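Local coordinates for tyrosine-protein phosphatase non-receptor type 18 (Homo sapiens, PDB 2OC3) that removes phosphate from phosphotyrosine in proteins, including autophosphorylated tyrosine kinases, through the catalytic domain that this chain comprises, at residues Ala31-Asp36 with Ser263-Val268; Ala42-Asp47 with Met271-Pro276; Met197-Arg202 with Cys237-Val242; Ser206-Met211 with Leu288-Ala293. All coordinates share one frame; numbering follows the deposited sequence.

Contact 1: residues Ala31-Asp36 with Ser263-Val268; sequences AGEFSD and SLFDVV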
# COMPACT_ATOMS: atom_id res chain seq x y z
N ALA A 31 0.75 23.16 -5.39
CA ALA A 31 2.00 23.30 -4.62
C ALA A 31 1.71 23.79 -3.21
O ALA A 31 2.19 23.21 -2.22
CB ALA A 31 2.96 24.25 -5.32
N GLY A 32 0.91 24.85 -3.10
CA GLY A 32 0.49 25.37 -1.81
C GLY A 32 -0.31 24.39 -0.98
O GLY A 32 -0.12 24.26 0.22
N GLU A 33 -1.22 23.68 -1.64
CA GLU A 33 -2.05 22.70 -0.98
C GLU A 33 -1.18 21.57 -0.42
O GLU A 33 -1.42 21.15 0.72
CB GLU A 33 -3.06 22.14 -1.98
CG GLU A 33 -4.24 21.56 -1.38
CD GLU A 33 -5.31 21.28 -2.41
OE1 GLU A 33 -5.91 22.22 -2.98
OE2 GLU A 33 -5.56 20.10 -2.64
N PHE A 34 -0.23 21.07 -1.21
CA PHE A 34 0.67 20.02 -0.68
C PHE A 34 1.55 20.57 0.45
O PHE A 34 1.82 19.86 1.43
CB PHE A 34 1.52 19.34 -1.75
CG PHE A 34 2.18 18.07 -1.25
CD1 PHE A 34 1.39 17.02 -0.84
CD2 PHE A 34 3.54 17.97 -1.12
CE1 PHE A 34 1.96 15.85 -0.32
CE2 PHE A 34 4.12 16.79 -0.58
CZ PHE A 34 3.32 15.75 -0.22
N SER A 35 1.97 21.83 0.34
CA SER A 35 2.78 22.40 1.42
C SER A 35 1.93 22.45 2.69
O SER A 35 2.43 22.15 3.80
CB SER A 35 3.28 23.78 1.01
OG SER A 35 4.04 24.37 2.04
N ASP A 36 0.63 22.73 2.57
CA ASP A 36 -0.27 22.74 3.72
C ASP A 36 -0.46 21.35 4.31
O ASP A 36 -0.56 21.17 5.53
CB ASP A 36 -1.62 23.36 3.35
CG ASP A 36 -1.55 24.86 3.12
OD1 ASP A 36 -0.57 25.52 3.56
OD2 ASP A 36 -2.50 25.37 2.48
N SER A 263 -13.05 16.82 -0.53
CA SER A 263 -11.74 17.41 -0.41
C SER A 263 -10.70 16.29 -0.51
O SER A 263 -10.61 15.44 0.38
CB SER A 263 -11.62 18.08 0.96
OG SER A 263 -10.29 18.54 1.18
N LEU A 264 -9.92 16.33 -1.57
CA LEU A 264 -8.79 15.39 -1.73
C LEU A 264 -7.71 15.71 -0.68
O LEU A 264 -7.05 14.80 -0.16
CB LEU A 264 -8.27 15.46 -3.16
CG LEU A 264 -7.30 14.42 -3.66
CD1 LEU A 264 -7.85 13.03 -3.39
CD2 LEU A 264 -7.10 14.63 -5.16
N PHE A 265 -7.60 16.98 -0.32
CA PHE A 265 -6.69 17.43 0.74
C PHE A 265 -7.00 16.66 2.02
O PHE A 265 -6.11 16.12 2.69
CB PHE A 265 -6.82 18.95 0.92
CG PHE A 265 -6.07 19.50 2.09
CD1 PHE A 265 -4.82 20.11 1.90
CD2 PHE A 265 -6.60 19.44 3.35
CE1 PHE A 265 -4.13 20.62 2.99
CE2 PHE A 265 -5.91 19.95 4.44
CZ PHE A 265 -4.68 20.53 4.25
N ASP A 266 -8.28 16.60 2.39
CA ASP A 266 -8.67 15.98 3.64
C ASP A 266 -8.39 14.47 3.63
O ASP A 266 -8.02 13.90 4.65
CB ASP A 266 -10.16 16.20 3.92
CG ASP A 266 -10.50 17.65 4.26
OD1 ASP A 266 -9.58 18.45 4.58
OD2 ASP A 266 -11.71 17.98 4.24
N VAL A 267 -8.56 13.84 2.47
CA VAL A 267 -8.31 12.39 2.34
C VAL A 267 -6.82 12.10 2.57
O VAL A 267 -6.47 11.23 3.35
CB VAL A 267 -8.76 11.83 0.98
CG1 VAL A 267 -8.35 10.36 0.82
CG2 VAL A 267 -10.30 12.01 0.80
N VAL A 268 -5.97 12.85 1.88
CA VAL A 268 -4.53 12.64 2.00
C VAL A 268 -4.04 12.96 3.43
O VAL A 268 -3.27 12.19 4.00
CB VAL A 268 -3.77 13.45 0.96
CG1 VAL A 268 -2.23 13.33 1.21
CG2 VAL A 268 -4.16 12.95 -0.47
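Phe-265 of helix 264-272 meets Glu-33 and Asp-36 of helix 29-47 in a surface contact between two helices, near the amino end of one of them and well away from the annotated sites. The ring is met at its rim. Glu-33 O lies near the ring plane, 3.6 Å from Phe-265 CE1, and Asp-36 CB reaches the same carbon at 3.7 Å. The methylene part of Glu-33 does apolar work too, with CG 3.6 Å from Phe-265 CD1. With CG anti to the backbone N (chi1 -157°) and an extended chain beyond it, Glu-33 carries its carboxylate alongside Phe-265 CB, where OE2 is hydrogen-bonded to the hydroxyls of Tyr-285 and Tyr-289. A long acid suits this place because it packs and bonds at once. An alanine here would remove the ring, and would probably leave Glu-33 CG and Asp-36 CB without their apolar neighbour and open a gap between the helices. At the start of helix 264-272, Ser-263 OG accepts from Asp-266 N at 3.0 Å, the classic serine N-cap of an alpha-helix, in a catalytic domain whose early helix 29-47 packs on the late helices 264-272 and 282-296.

Contact 2: residues Ala42-Asp47 with Met271-Pro276; sequences AAWKAD and MRKQRP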
# COMPACT_ATOMS: atom_id res chain seq x y z
N ALA A 42 2.90 17.54 9.88
CA ALA A 42 4.04 17.76 10.81
C ALA A 42 3.55 18.26 12.16
O ALA A 42 4.04 17.82 13.21
CB ALA A 42 5.06 18.76 10.19
N ALA A 43 2.58 19.18 12.15
CA ALA A 43 2.00 19.69 13.41
C ALA A 43 1.31 18.57 14.18
O ALA A 43 1.42 18.46 15.39
CB ALA A 43 1.04 20.79 13.12
N TRP A 44 0.67 17.66 13.46
CA TRP A 44 0.01 16.55 14.12
C TRP A 44 1.03 15.56 14.72
O TRP A 44 0.90 15.00 15.82
CB TRP A 44 -0.92 15.81 13.11
CG TRP A 44 -1.35 14.47 13.65
CD1 TRP A 44 -2.39 14.23 14.52
CD2 TRP A 44 -0.74 13.20 13.39
NE1 TRP A 44 -2.46 12.89 14.80
CE2 TRP A 44 -1.47 12.23 14.13
CE3 TRP A 44 0.31 12.77 12.58
CZ2 TRP A 44 -1.16 10.87 14.08
CZ3 TRP A 44 0.62 11.42 12.53
CH2 TRP A 44 -0.10 10.49 13.30
N LYS A 45 2.10 15.30 13.99
CA LYS A 45 3.14 14.47 14.56
C LYS A 45 3.64 15.04 15.89
O LYS A 45 3.96 14.30 16.82
CB LYS A 45 4.34 14.32 13.62
CG LYS A 45 4.07 13.45 12.41
CD LYS A 45 5.22 13.53 11.37
CE LYS A 45 6.60 13.19 11.89
NZ LYS A 45 7.60 13.24 10.74
N ALA A 46 3.75 16.37 15.92
CA ALA A 46 4.34 17.03 17.09
C ALA A 46 3.40 17.08 18.25
O ALA A 46 3.84 16.97 19.40
CB ALA A 46 4.77 18.41 16.70
N ASP A 47 2.11 17.32 17.99
CA ASP A 47 1.15 17.57 19.07
C ASP A 47 0.06 16.53 19.25
O ASP A 47 -0.66 16.55 20.25
CB ASP A 47 0.44 18.88 18.81
CG ASP A 47 1.34 20.07 18.96
OD1 ASP A 47 2.44 19.97 19.56
OD2 ASP A 47 0.91 21.13 18.47
N MET A 271 -4.85 10.06 5.63
CA MET A 271 -3.95 8.96 5.31
C MET A 271 -2.60 9.15 6.03
O MET A 271 -2.01 8.21 6.58
CB MET A 271 -3.74 8.91 3.79
CG MET A 271 -5.01 8.52 2.97
SD MET A 271 -4.95 6.84 2.35
CE MET A 271 -3.26 6.89 1.79
N ARG A 272 -2.11 10.39 5.98
CA ARG A 272 -0.82 10.73 6.64
C ARG A 272 -0.80 10.49 8.17
O ARG A 272 0.29 10.36 8.77
CB ARG A 272 -0.47 12.20 6.41
CG ARG A 272 0.10 12.47 5.08
CD ARG A 272 1.59 12.26 5.07
NE ARG A 272 2.18 12.85 3.87
CZ ARG A 272 3.03 13.87 3.85
NH1 ARG A 272 3.41 14.52 4.94
NH2 ARG A 272 3.48 14.24 2.68
N LYS A 273 -1.97 10.49 8.81
CA LYS A 273 -2.10 10.24 10.24
C LYS A 273 -2.18 8.75 10.54
O LYS A 273 -2.29 8.38 11.69
CB LYS A 273 -3.32 10.96 10.81
CG LYS A 273 -3.14 12.47 10.66
CD LYS A 273 -4.29 13.28 11.24
CE LYS A 273 -4.08 14.77 10.97
NZ LYS A 273 -5.25 15.56 11.46
N GLN A 274 -2.15 7.90 9.50
CA GLN A 274 -2.25 6.45 9.65
C GLN A 274 -1.03 5.66 9.18
O GLN A 274 -0.63 4.68 9.78
CB GLN A 274 -3.49 5.95 8.91
CG GLN A 274 -4.78 6.53 9.53
CD GLN A 274 -6.00 6.19 8.70
OE1 GLN A 274 -6.55 5.12 8.85
NE2 GLN A 274 -6.40 7.07 7.83
N ARG A 275 -0.39 6.14 8.10
CA ARG A 275 0.89 5.61 7.60
C ARG A 275 1.82 6.79 7.35
O ARG A 275 1.45 7.75 6.70
CB ARG A 275 0.65 4.86 6.31
CG ARG A 275 1.92 4.24 5.67
CD ARG A 275 2.47 3.04 6.42
NE ARG A 275 3.78 2.64 5.88
CZ ARG A 275 4.67 1.89 6.53
NH1 ARG A 275 4.50 1.51 7.79
NH2 ARG A 275 5.81 1.56 5.93
N PRO A 276 3.04 6.76 7.91
CA PRO A 276 3.97 7.86 7.73
C PRO A 276 4.18 8.20 6.24
O PRO A 276 4.31 7.30 5.43
CB PRO A 276 5.29 7.32 8.31
CG PRO A 276 4.96 6.15 9.06
CD PRO A 276 3.60 5.68 8.74
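Met-271 O, two residues before the lysine that meets Trp-44, is gripped by two backbone donors, Gln-274 N at 2.9 Å and Arg-275 N at 3.0 Å. These bonds fold the chain tightly as it leaves helix 264-272, and the fold presents Lys-273 to helix 29-47. Trp-44 holds its CG anti to the backbone N (chi1 166°), which swings the indole across to the turn. Lys-273, extended beyond CG, lays its aliphatic chain over one face of that indole. Its CG sits 3.9 Å from the centroid of the five-membered ring, 16° off the normal, a CH-pi contact, while CE approaches Trp-44 CG at 3.8 Å. The six-membered ring continues over the lysine backbone, and Trp-44 CH2 comes 3.4 Å from Lys-273 O. Tryptophan suits a half-exposed place like this because its broad face can cover methylenes and peptide alike. A leucine in its place would probably leave the lysine chain without its aromatic floor and free to swing.

The turn belongs to the surroundings of the phosphatase active site. Arg-275 donates to the carbonyls of Ala-235 and Gly-236, two residues of the signature P-loop, which binds substrate by similarity. Arg-272 bonds through NE to Ala-278 O and through NH2 to Val-279 O and Gln-38 OE1, and its side chain lies about 5 Å from that of Gln-280, another probable substrate ligand. Trp-44 also meets Tyr-72 edge-to-face.

Contact 3: residues Met197-Arg202 with Cys237-Val242; sequences MSWPDR and CGRTGV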
# COMPACT_ATOMS: atom_id res chain seq x y z
N MET A 197 5.30 -1.98 -12.91
CA MET A 197 6.62 -2.42 -13.40
C MET A 197 7.54 -1.30 -13.87
O MET A 197 8.71 -1.59 -14.13
CB MET A 197 6.44 -3.42 -14.57
CG MET A 197 5.60 -4.61 -14.20
SD MET A 197 6.24 -5.62 -12.87
CE MET A 197 7.62 -6.40 -13.75
N SER A 198 7.05 -0.06 -13.95
CA SER A 198 7.79 1.04 -14.56
C SER A 198 7.71 2.36 -13.82
O SER A 198 7.97 3.41 -14.40
CB SER A 198 7.26 1.23 -15.97
OG SER A 198 5.90 1.61 -15.88
N TRP A 199 7.36 2.36 -12.54
CA TRP A 199 7.32 3.61 -11.82
C TRP A 199 8.70 4.26 -11.80
O TRP A 199 9.68 3.63 -11.39
CB TRP A 199 6.78 3.43 -10.41
CG TRP A 199 6.27 4.72 -9.80
CD1 TRP A 199 6.99 5.83 -9.47
CD2 TRP A 199 4.93 4.98 -9.40
NE1 TRP A 199 6.18 6.77 -8.88
CE2 TRP A 199 4.90 6.28 -8.84
CE3 TRP A 199 3.74 4.25 -9.47
CZ2 TRP A 199 3.71 6.85 -8.35
CZ3 TRP A 199 2.56 4.80 -8.98
CH2 TRP A 199 2.57 6.10 -8.43
N PRO A 200 8.80 5.51 -12.30
CA PRO A 200 10.15 6.06 -12.51
C PRO A 200 10.90 6.40 -11.27
O PRO A 200 10.34 6.74 -10.23
CB PRO A 200 9.88 7.34 -13.32
CG PRO A 200 8.49 7.72 -13.01
CD PRO A 200 7.74 6.40 -12.82
N ASP A 201 12.22 6.34 -11.41
CA ASP A 201 13.13 6.63 -10.31
C ASP A 201 12.97 8.09 -9.88
O ASP A 201 13.02 8.40 -8.68
CB ASP A 201 14.58 6.32 -10.74
N ARG A 202 12.73 8.97 -10.85
CA ARG A 202 12.38 10.37 -10.60
C ARG A 202 11.07 10.71 -11.29
O ARG A 202 10.87 10.41 -12.48
CB ARG A 202 13.48 11.32 -11.12
N CYS A 237 5.30 4.23 1.71
CA CYS A 237 4.86 5.58 2.00
C CYS A 237 4.25 6.32 0.79
O CYS A 237 3.04 6.55 0.74
CB CYS A 237 6.05 6.37 2.59
SG CYS A 237 6.73 5.64 4.11
N GLY A 238 5.07 6.74 -0.14
CA GLY A 238 4.65 7.62 -1.16
C GLY A 238 3.76 6.99 -2.18
O GLY A 238 2.57 7.35 -2.34
N ARG A 239 4.31 6.03 -2.93
CA ARG A 239 3.55 5.39 -3.95
C ARG A 239 2.40 4.59 -3.35
O ARG A 239 1.30 4.56 -3.89
CB ARG A 239 4.46 4.47 -4.77
CG ARG A 239 5.63 5.21 -5.47
CD ARG A 239 6.54 4.19 -6.15
NE ARG A 239 7.85 4.72 -6.42
CZ ARG A 239 8.82 3.96 -6.90
NH1 ARG A 239 8.61 2.69 -7.17
NH2 ARG A 239 10.02 4.50 -7.15
N THR A 240 2.66 3.95 -2.22
CA THR A 240 1.64 3.21 -1.50
C THR A 240 0.47 4.14 -1.16
O THR A 240 -0.72 3.77 -1.32
CB THR A 240 2.25 2.60 -0.25
OG1 THR A 240 3.13 1.52 -0.62
CG2 THR A 240 1.19 2.07 0.68
N GLY A 241 0.80 5.34 -0.68
CA GLY A 241 -0.27 6.29 -0.36
C GLY A 241 -1.04 6.77 -1.57
O GLY A 241 -2.25 6.98 -1.48
N VAL A 242 -0.38 6.89 -2.71
CA VAL A 242 -1.09 7.22 -3.95
C VAL A 242 -2.10 6.12 -4.25
O VAL A 242 -3.27 6.40 -4.50
CB VAL A 242 -0.14 7.43 -5.14
CG1 VAL A 242 -0.94 7.51 -6.45
CG2 VAL A 242 0.68 8.69 -4.91
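The guanidinium of Arg-239 lies flat on the indole of Trp-199, with centres 4.2 Å apart and planes at 11°. The closest atoms are Arg-239 NE and Trp-199 CD1, at 3.4 Å. Further back along the arginine, CD sits 3.5 Å from the centroid of the five-membered ring and 2° off its normal, a CH-pi contact, so the whole extended chain, from CG to the guanidinium, runs along a single face. Arginine suits the spot by combining an aliphatic stem with a flat cationic end, a cation-pi partner for indole. At the ring's edge Val-242 CG1 reaches Trp-199 CH2 at 4.3 Å.

These residues join two hallmarks of protein tyrosine phosphatases: the WPD loop, Trp-199 to Asp-201, and the signature P-loop, which starts at the predicted nucleophile Cys-233 and ends with Arg-239, a substrate ligand by similarity. Asp-201 also binds substrate by similarity, but it is modelled only to CB, so the position of its carboxylate is not known.

In the second shell, NH1 of Arg-239 bonds to Ala-134 O and forms a salt bridge with Glu-139, which probably limits the rotation of the guanidinium. Trp-199 meets Tyr-196 edge-to-face and touches Pro-205.

Contact 4: residues Ser206-Met211 with Leu288-Ala293; sequences SSPDHM and LYHTVA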
# COMPACT_ATOMS: atom_id res chain seq x y z
N SER A 206 3.85 8.56 -16.79
CA SER A 206 3.49 9.47 -17.88
C SER A 206 2.00 9.82 -17.91
O SER A 206 1.63 10.90 -18.36
CB SER A 206 3.91 8.88 -19.23
OG SER A 206 3.39 7.57 -19.42
N SER A 207 1.15 8.90 -17.46
CA SER A 207 -0.29 9.13 -17.35
C SER A 207 -0.87 8.20 -16.28
O SER A 207 -0.22 7.24 -15.91
CB SER A 207 -0.97 8.88 -18.69
OG SER A 207 -1.24 7.51 -18.89
N PRO A 208 -2.06 8.53 -15.73
CA PRO A 208 -2.67 7.68 -14.69
C PRO A 208 -3.29 6.39 -15.18
O PRO A 208 -3.76 5.57 -14.37
CB PRO A 208 -3.79 8.55 -14.11
CG PRO A 208 -3.62 9.90 -14.70
CD PRO A 208 -2.86 9.74 -15.97
N ASP A 209 -3.40 6.21 -16.50
CA ASP A 209 -4.26 5.17 -17.03
C ASP A 209 -3.93 3.78 -16.50
O ASP A 209 -4.79 3.04 -16.13
CB ASP A 209 -4.23 5.19 -18.56
CG ASP A 209 -4.77 6.49 -19.12
OD1 ASP A 209 -5.98 6.57 -19.38
OD2 ASP A 209 -3.97 7.44 -19.29
N HIS A 210 -2.65 3.43 -16.54
CA HIS A 210 -2.32 2.04 -16.22
C HIS A 210 -2.43 1.78 -14.72
O HIS A 210 -2.80 0.68 -14.31
CB HIS A 210 -0.98 1.65 -16.85
CG HIS A 210 -1.07 1.60 -18.35
ND1 HIS A 210 0.03 1.63 -19.18
CD2 HIS A 210 -2.15 1.57 -19.16
CE1 HIS A 210 -0.37 1.61 -20.44
NE2 HIS A 210 -1.69 1.58 -20.46
N MET A 211 -2.12 2.77 -13.91
CA MET A 211 -2.36 2.64 -12.47
C MET A 211 -3.85 2.47 -12.19
O MET A 211 -4.25 1.66 -11.34
CB MET A 211 -1.84 3.85 -11.70
CG MET A 211 -2.11 3.76 -10.21
SD MET A 211 -1.57 5.25 -9.31
CE MET A 211 -2.60 6.50 -10.05
N LEU A 288 -1.91 12.33 -8.22
CA LEU A 288 -3.14 11.90 -7.60
C LEU A 288 -4.31 12.79 -8.06
O LEU A 288 -5.39 12.29 -8.41
CB LEU A 288 -2.93 11.94 -6.07
CG LEU A 288 -4.13 11.64 -5.19
CD1 LEU A 288 -4.62 10.16 -5.37
CD2 LEU A 288 -3.75 11.95 -3.73
N TYR A 289 -4.12 14.11 -8.07
CA TYR A 289 -5.10 15.02 -8.64
C TYR A 289 -5.47 14.71 -10.07
O TYR A 289 -6.64 14.69 -10.40
CB TYR A 289 -4.66 16.50 -8.51
CG TYR A 289 -5.37 17.24 -7.40
CD1 TYR A 289 -4.83 17.28 -6.12
CD2 TYR A 289 -6.59 17.87 -7.61
CE1 TYR A 289 -5.46 17.93 -5.10
CE2 TYR A 289 -7.23 18.57 -6.57
CZ TYR A 289 -6.65 18.58 -5.31
OH TYR A 289 -7.23 19.22 -4.23
N HIS A 290 -4.47 14.43 -10.90
CA HIS A 290 -4.69 14.08 -12.30
C HIS A 290 -5.56 12.82 -12.41
O HIS A 290 -6.52 12.74 -13.21
CB HIS A 290 -3.34 13.83 -12.97
CG HIS A 290 -3.39 13.65 -14.46
ND1 HIS A 290 -4.55 13.65 -15.20
CD2 HIS A 290 -2.38 13.46 -15.35
CE1 HIS A 290 -4.25 13.48 -16.48
NE2 HIS A 290 -2.94 13.35 -16.60
N THR A 291 -5.24 11.82 -11.57
CA THR A 291 -5.93 10.54 -11.56
C THR A 291 -7.39 10.71 -11.15
O THR A 291 -8.29 10.15 -11.79
CB THR A 291 -5.24 9.53 -10.61
OG1 THR A 291 -3.84 9.41 -10.96
CG2 THR A 291 -5.90 8.17 -10.69
N VAL A 292 -7.62 11.49 -10.09
CA VAL A 292 -8.97 11.70 -9.59
C VAL A 292 -9.81 12.49 -10.61
O VAL A 292 -10.96 12.13 -10.86
CB VAL A 292 -8.94 12.36 -8.18
CG1 VAL A 292 -10.33 12.80 -7.76
CG2 VAL A 292 -8.34 11.36 -7.15
N ALA A 293 -9.23 13.53 -11.20
CA ALA A 293 -9.91 14.32 -12.25
C ALA A 293 -10.33 13.40 -13.41
O ALA A 293 -11.47 13.50 -13.90
CB ALA A 293 -9.00 15.45 -12.75
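One face of the His-290 imidazole is met by the CG-CD side of the Pro-208 ring, with CG 3.7 Å from the imidazole centroid and only 8° off its normal. This is a CH-pi contact over the centre of the ring, and Pro-208 CD extends it toward the far nitrogen, 3.7 Å from His-290 NE2. The two side chains cross at about a right angle. With CG anti to the backbone N (chi1 -172°), the imidazole is carried to the proline side, where it turns a face to Pro-208 CG and CD. A rigid pyrrolidine suits this site because it offers a compact set of C-H groups and no flexible chain to order.

At the next residue, Thr-291 OG1 lies near two carbons: Pro-208 CB and Met-211 CE, each at 3.3 Å. The bend at chi3 of Met-211 (62°) brings its methyl to the threonine, and CE also packs on Thr-291 CG2 at 3.8 Å. The hydroxyl is not left to these carbons, since it is hydrogen-bonded to Phe-287 O, one turn back in helix 282-296. Met-211 also touches Val-242 and Leu-243, tying helix 209-222 to helix 238-254.

At the outer side, Ser-207 OG donates to the anti lone pair of Asp-209 OD2 at 2.8 Å, while OD1 of the same carboxylate is bonded to Gln-294 NE2. The segments are thus held by apolar and C-H contacts, with the buried hydroxyl paid for inside its own helix. Asp-209 OD2, 6.6 Å from His-290 NE2 and not in contact with it, could at most slightly favour a protonated imidazole.

In the fold
Along the chain come 31-36 and 42-47, then 197-202 and 206-211, then 237-242, 263-268, 271-276 and 288-293, so the late helices close back on both earlier parts. Contacts 1 and 2, with centres 14 Å apart, both join helix 29-47 to helix 264-272 or the turn after it, and meet where Phe-34 packs on Arg-272. Contacts 3 and 4, 12 Å apart, meet where Met-211 packs on Trp-199. Contact 1 reaches contact 4 through helix 282-296, while contacts 2 and 4 stand 25 Å apart. Contact 2 touches contact 3 where Pro-276 O packs on Cys-237 SG. Contact 3 holds active-site loops; the others join helices and their ends around these loops, within one phosphatase domain.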